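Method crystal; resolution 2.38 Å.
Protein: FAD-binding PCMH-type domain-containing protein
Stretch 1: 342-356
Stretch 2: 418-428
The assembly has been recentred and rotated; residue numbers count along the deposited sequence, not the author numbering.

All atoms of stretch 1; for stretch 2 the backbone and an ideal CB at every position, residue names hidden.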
# COMPACT_ATOMS: atom_id res chain seq x y z
N HIS A 342 8.33 10.32 10.32
CA HIS A 342 8.52 9.11 11.11
C HIS A 342 7.30 8.89 12.00
O HIS A 342 6.60 9.84 12.37
CB HIS A 342 9.79 9.19 11.96
CG HIS A 342 10.94 9.84 11.26
ND1 HIS A 342 11.66 9.20 10.27
CD2 HIS A 342 11.48 11.07 11.39
CE1 HIS A 342 12.60 10.01 9.82
NE2 HIS A 342 12.52 11.15 10.49
N SER A 343 7.06 7.63 12.32
CA SER A 343 6.09 7.23 13.32
C SER A 343 6.62 5.96 13.98
O SER A 343 7.62 5.39 13.54
CB SER A 343 4.70 7.02 12.71
OG SER A 343 3.75 6.66 13.70
N THR A 344 5.96 5.53 15.05
CA THR A 344 6.28 4.26 15.69
C THR A 344 4.97 3.55 16.01
O THR A 344 4.20 4.01 16.85
CB THR A 344 7.13 4.46 16.95
OG1 THR A 344 6.58 3.70 18.04
CG2 THR A 344 7.24 5.94 17.33
N PHE A 345 4.73 2.43 15.33
CA PHE A 345 3.41 1.83 15.27
C PHE A 345 3.53 0.36 14.90
O PHE A 345 4.58 -0.11 14.47
CB PHE A 345 2.53 2.56 14.24
CG PHE A 345 3.07 2.47 12.84
CD1 PHE A 345 4.03 3.36 12.39
CD2 PHE A 345 2.63 1.48 11.98
CE1 PHE A 345 4.54 3.27 11.11
CE2 PHE A 345 3.14 1.38 10.69
CZ PHE A 345 4.09 2.28 10.26
N TYR A 346 2.41 -0.35 15.05
CA TYR A 346 2.25 -1.70 14.54
C TYR A 346 0.85 -1.82 13.93
O TYR A 346 -0.12 -1.34 14.52
CB TYR A 346 2.43 -2.76 15.63
CG TYR A 346 1.88 -4.12 15.27
CD1 TYR A 346 2.46 -4.87 14.26
CD2 TYR A 346 0.78 -4.65 15.93
CE1 TYR A 346 1.97 -6.12 13.92
CE2 TYR A 346 0.28 -5.89 15.60
CZ TYR A 346 0.88 -6.62 14.59
OH TYR A 346 0.39 -7.86 14.25
N SER A 347 0.76 -2.45 12.76
CA SER A 347 -0.50 -2.53 12.04
C SER A 347 -0.69 -3.92 11.44
O SER A 347 0.25 -4.70 11.31
CB SER A 347 -0.60 -1.48 10.93
OG SER A 347 -0.58 -0.16 11.46
N THR A 348 -1.94 -4.20 11.07
CA THR A 348 -2.30 -5.42 10.37
C THR A 348 -3.55 -5.13 9.56
O THR A 348 -4.17 -4.07 9.69
CB THR A 348 -2.50 -6.59 11.33
OG1 THR A 348 -2.78 -7.78 10.59
CG2 THR A 348 -3.65 -6.31 12.30
N SER A 349 -3.93 -6.09 8.72
CA SER A 349 -5.00 -5.88 7.75
C SER A 349 -5.86 -7.13 7.63
O SER A 349 -5.55 -8.19 8.18
CB SER A 349 -4.43 -5.51 6.37
OG SER A 349 -3.57 -6.53 5.90
N LEU A 350 -6.96 -6.98 6.89
CA LEU A 350 -7.78 -8.10 6.46
C LEU A 350 -8.38 -7.76 5.10
O LEU A 350 -8.63 -6.59 4.80
CB LEU A 350 -8.90 -8.43 7.45
CG LEU A 350 -8.51 -9.18 8.73
CD1 LEU A 350 -9.73 -9.32 9.63
CD2 LEU A 350 -7.92 -10.55 8.40
N MET A 351 -8.58 -8.79 4.28
CA MET A 351 -9.22 -8.67 2.97
C MET A 351 -10.38 -9.66 2.96
O MET A 351 -10.29 -10.74 2.37
CB MET A 351 -8.21 -8.93 1.83
CG MET A 351 -7.09 -7.91 1.75
SD MET A 351 -7.07 -6.99 0.20
CE MET A 351 -8.66 -6.17 0.28
N THR A 352 -11.47 -9.29 3.62
CA THR A 352 -12.59 -10.19 3.85
C THR A 352 -13.64 -10.08 2.75
O THR A 352 -13.70 -9.11 2.00
CB THR A 352 -13.27 -9.90 5.20
OG1 THR A 352 -13.89 -8.61 5.16
CG2 THR A 352 -12.27 -9.95 6.33
N LYS A 353 -14.46 -11.12 2.67
CA LYS A 353 -15.77 -11.04 2.05
C LYS A 353 -16.79 -10.51 3.05
O LYS A 353 -16.47 -10.26 4.22
CB LYS A 353 -16.19 -12.41 1.53
CG LYS A 353 -15.27 -12.97 0.45
CD LYS A 353 -15.57 -14.44 0.16
CE LYS A 353 -14.78 -14.94 -1.04
NZ LYS A 353 -15.34 -14.46 -2.33
N ALA A 354 -18.01 -10.31 2.59
CA ALA A 354 -19.13 -9.97 3.45
C ALA A 354 -19.16 -10.84 4.70
O ALA A 354 -19.28 -12.06 4.62
CB ALA A 354 -20.44 -10.13 2.67
N LEU A 355 -19.03 -10.21 5.87
CA LEU A 355 -19.16 -10.92 7.13
C LEU A 355 -20.60 -11.35 7.38
O LEU A 355 -21.55 -10.67 6.98
CB LEU A 355 -18.67 -10.05 8.30
CG LEU A 355 -17.18 -10.03 8.61
CD1 LEU A 355 -16.37 -9.37 7.49
CD2 LEU A 355 -16.95 -9.32 9.94
N THR A 356 -20.76 -12.48 8.07
CA THR A 356 -22.06 -12.95 8.50
C THR A 356 -22.52 -12.17 9.73
O THR A 356 -21.72 -11.50 10.40
CB THR A 356 -22.01 -14.44 8.84
OG1 THR A 356 -21.20 -14.64 10.00
CG2 THR A 356 -21.44 -15.23 7.68
N UNK A 418 -11.67 -4.04 2.95
CA UNK A 418 -10.24 -3.88 3.22
C UNK A 418 -10.10 -3.32 4.63
O UNK A 418 -10.24 -2.11 4.84
CB UNK A 418 -9.57 -2.97 2.19
N UNK A 419 -9.81 -4.20 5.59
CA UNK A 419 -9.61 -3.78 6.96
C UNK A 419 -8.16 -3.37 7.19
O UNK A 419 -7.24 -3.99 6.65
CB UNK A 419 -10.01 -4.90 7.92
N UNK A 420 -7.96 -2.34 8.00
CA UNK A 420 -6.65 -2.03 8.53
C UNK A 420 -6.77 -1.82 10.03
O UNK A 420 -7.65 -1.07 10.49
CB UNK A 420 -6.05 -0.80 7.85
N UNK A 421 -5.91 -2.49 10.79
CA UNK A 421 -5.84 -2.33 12.24
C UNK A 421 -4.50 -1.68 12.56
O UNK A 421 -3.45 -2.20 12.17
CB UNK A 421 -6.00 -3.67 12.97
N UNK A 422 -4.53 -0.54 13.25
CA UNK A 422 -3.32 0.15 13.63
C UNK A 422 -3.29 0.40 15.13
O UNK A 422 -4.33 0.43 15.81
CB UNK A 422 -3.20 1.47 12.86
N UNK A 423 -2.08 0.57 15.65
CA UNK A 423 -1.86 0.92 17.05
C UNK A 423 -0.63 1.81 17.10
O UNK A 423 0.44 1.42 16.64
CB UNK A 423 -1.69 -0.32 17.93
N UNK A 424 -0.79 3.01 17.66
CA UNK A 424 0.33 3.93 17.75
C UNK A 424 0.60 4.26 19.22
O UNK A 424 0.59 5.42 19.62
CB UNK A 424 0.05 5.20 16.95
N UNK A 425 0.83 3.22 20.02
CA UNK A 425 1.12 3.40 21.42
C UNK A 425 2.56 3.10 21.76
O UNK A 425 3.47 3.40 20.98
CB UNK A 425 0.20 2.52 22.26
N UNK A 426 2.78 2.50 22.93
CA UNK A 426 4.11 2.26 23.46
C UNK A 426 4.61 0.90 23.00
O UNK A 426 3.88 -0.10 23.08
CB UNK A 426 4.11 2.35 24.99
N UNK A 427 5.85 0.86 22.51
CA UNK A 427 6.43 -0.37 22.00
C UNK A 427 7.83 -0.64 22.51
O UNK A 427 8.46 -1.62 22.08
CB UNK A 427 6.45 -0.33 20.47
N UNK A 428 8.35 0.19 23.42
CA UNK A 428 9.57 -0.15 24.13
C UNK A 428 9.23 -1.18 25.20
O UNK A 428 9.70 -2.33 25.14
CB UNK A 428 10.22 1.09 24.74

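Strand 346-352 runs antiparallel to positions 418-423: side chains at 418, 420 and 422 share one face of the sheet with Ser 347, Ser 349 and Met 351, those at 419, 421 and 423 the other with Tyr 346, Thr 348 and Leu 350.

At position 418 the ideal CB lies 3.8 Å from Met 351 CE, an apolar surface that leucine, isoleucine, valine or methionine could cover. It is Leu 418, whose CD1 packs 3.7 Å from Met 351 CE.

At position 419 the ideal CB sits 3.7 Å from Leu 350 CB. Farther along lie the hydroxyl of Thr 352 and the apolar Leu 355, so a long, largely apolar side chain with a polar atom would serve, though leucine or phenylalanine could also pack. Trp 419 meets both demands: its NE1 donates to Thr 352 OG1 at 2.9 Å, and its CZ2 lies 3.8 Å from Leu 355 CD1.

Position 420 pairs with Ser 349, which leaves room for many side chains, polar or apolar. Gln 420 is extended (chi1 and chi2 both t), its OE1 hydrogen-bonded elsewhere in the structure.

At position 421 the ideal CB is 3.6 Å from Thr 348 CG2, with Leu 350 next on the same face; a branched aliphatic or an aromatic would suit. Phe 421 brings CZ to 3.7 Å from Leu 350 CD1.

Position 422 has its ideal CB 3.4 Å from Ser 347 OG, favouring a small side chain, preferably with a hydroxyl: serine, threonine, alanine or cysteine. Ser 422 OG hydrogen-bonds Ser 347 OG at 2.7 Å.

At position 423 stretch 1 offers little, the ideal CB being 3.9 Å from Tyr 346 O; small or polar side chains would serve. Asp 423 organises the following turn: its OD1 accepts from the backbone N of 425 and the side chain of 427.

At position 424 the ideal CB lies 4.5 Å from Phe 345 CB and 5.1 Å from Ser 343 OG, inviting a flat polar group. His 424 lays one ring face against Phe 345 CB, 3.4 Å from the ring centroid; its ND1 makes a weak hydrogen bond with Ser 343 OG at 3.2 Å.

Position 425, at phi/psi -109/-143, is unusual for residues with a CB; Gly 425 fits easily. Position 426 points away, so almost anything suits; Asn 426 makes no contact with stretch 1.

Position 427 points toward Thr 344, with Phe 345 and Tyr 346 beyond, within reach of a long side chain, aromatic or otherwise. Tyr 427 CE2 packs 3.7 Å from Tyr 346 CB. Position 428 is unconstrained by stretch 1; it is Ala 428, poorly ordered.

Stretch 2 418-428: LWQFSDHGNYA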
# COMPACT_ATOMS: atom_id res chain seq x y z
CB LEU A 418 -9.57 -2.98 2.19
CG LEU A 418 -8.16 -2.52 2.55
CD1 LEU A 418 -7.23 -3.72 2.73
CD2 LEU A 418 -7.60 -1.56 1.50
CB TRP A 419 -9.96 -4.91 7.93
CG TRP A 419 -11.34 -5.48 7.78
CD1 TRP A 419 -11.87 -6.09 6.68
CD2 TRP A 419 -12.36 -5.52 8.79
NE1 TRP A 419 -13.16 -6.50 6.94
CE2 TRP A 419 -13.49 -6.16 8.22
CE3 TRP A 419 -12.44 -5.06 10.11
CZ2 TRP A 419 -14.67 -6.35 8.93
CZ3 TRP A 419 -13.61 -5.27 10.81
CH2 TRP A 419 -14.71 -5.90 10.22
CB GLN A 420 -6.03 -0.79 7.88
CG GLN A 420 -4.56 -0.62 8.23
CD GLN A 420 -3.95 0.66 7.71
OE1 GLN A 420 -2.74 0.85 7.75
NE2 GLN A 420 -4.80 1.57 7.24
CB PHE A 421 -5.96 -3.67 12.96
CG PHE A 421 -7.08 -4.54 12.45
CD1 PHE A 421 -6.97 -5.23 11.26
CD2 PHE A 421 -8.24 -4.70 13.20
CE1 PHE A 421 -7.99 -6.04 10.80
CE2 PHE A 421 -9.27 -5.51 12.75
CZ PHE A 421 -9.14 -6.18 11.55
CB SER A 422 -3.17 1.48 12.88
OG SER A 422 -2.91 1.26 11.50
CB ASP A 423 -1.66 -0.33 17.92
CG ASP A 423 -1.30 0.00 19.36
OD1 ASP A 423 -0.28 0.69 19.59
OD2 ASP A 423 -2.04 -0.43 20.27
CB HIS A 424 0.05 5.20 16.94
CG HIS A 424 -0.04 4.96 15.46
ND1 HIS A 424 0.88 5.47 14.56
CD2 HIS A 424 -0.93 4.26 14.72
CE1 HIS A 424 0.55 5.10 13.34
NE2 HIS A 424 -0.54 4.36 13.41
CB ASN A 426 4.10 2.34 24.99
CG ASN A 426 5.29 1.65 25.62
OD1 ASN A 426 5.16 0.58 26.22
ND2 ASN A 426 6.46 2.26 25.48
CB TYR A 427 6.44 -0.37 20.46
CG TYR A 427 5.06 -0.59 19.90
CD1 TYR A 427 4.21 0.48 19.66
CD2 TYR A 427 4.59 -1.88 19.64
CE1 TYR A 427 2.94 0.28 19.16
CE2 TYR A 427 3.32 -2.08 19.14
CZ TYR A 427 2.50 -1.00 18.90
OH TYR A 427 1.23 -1.21 18.41
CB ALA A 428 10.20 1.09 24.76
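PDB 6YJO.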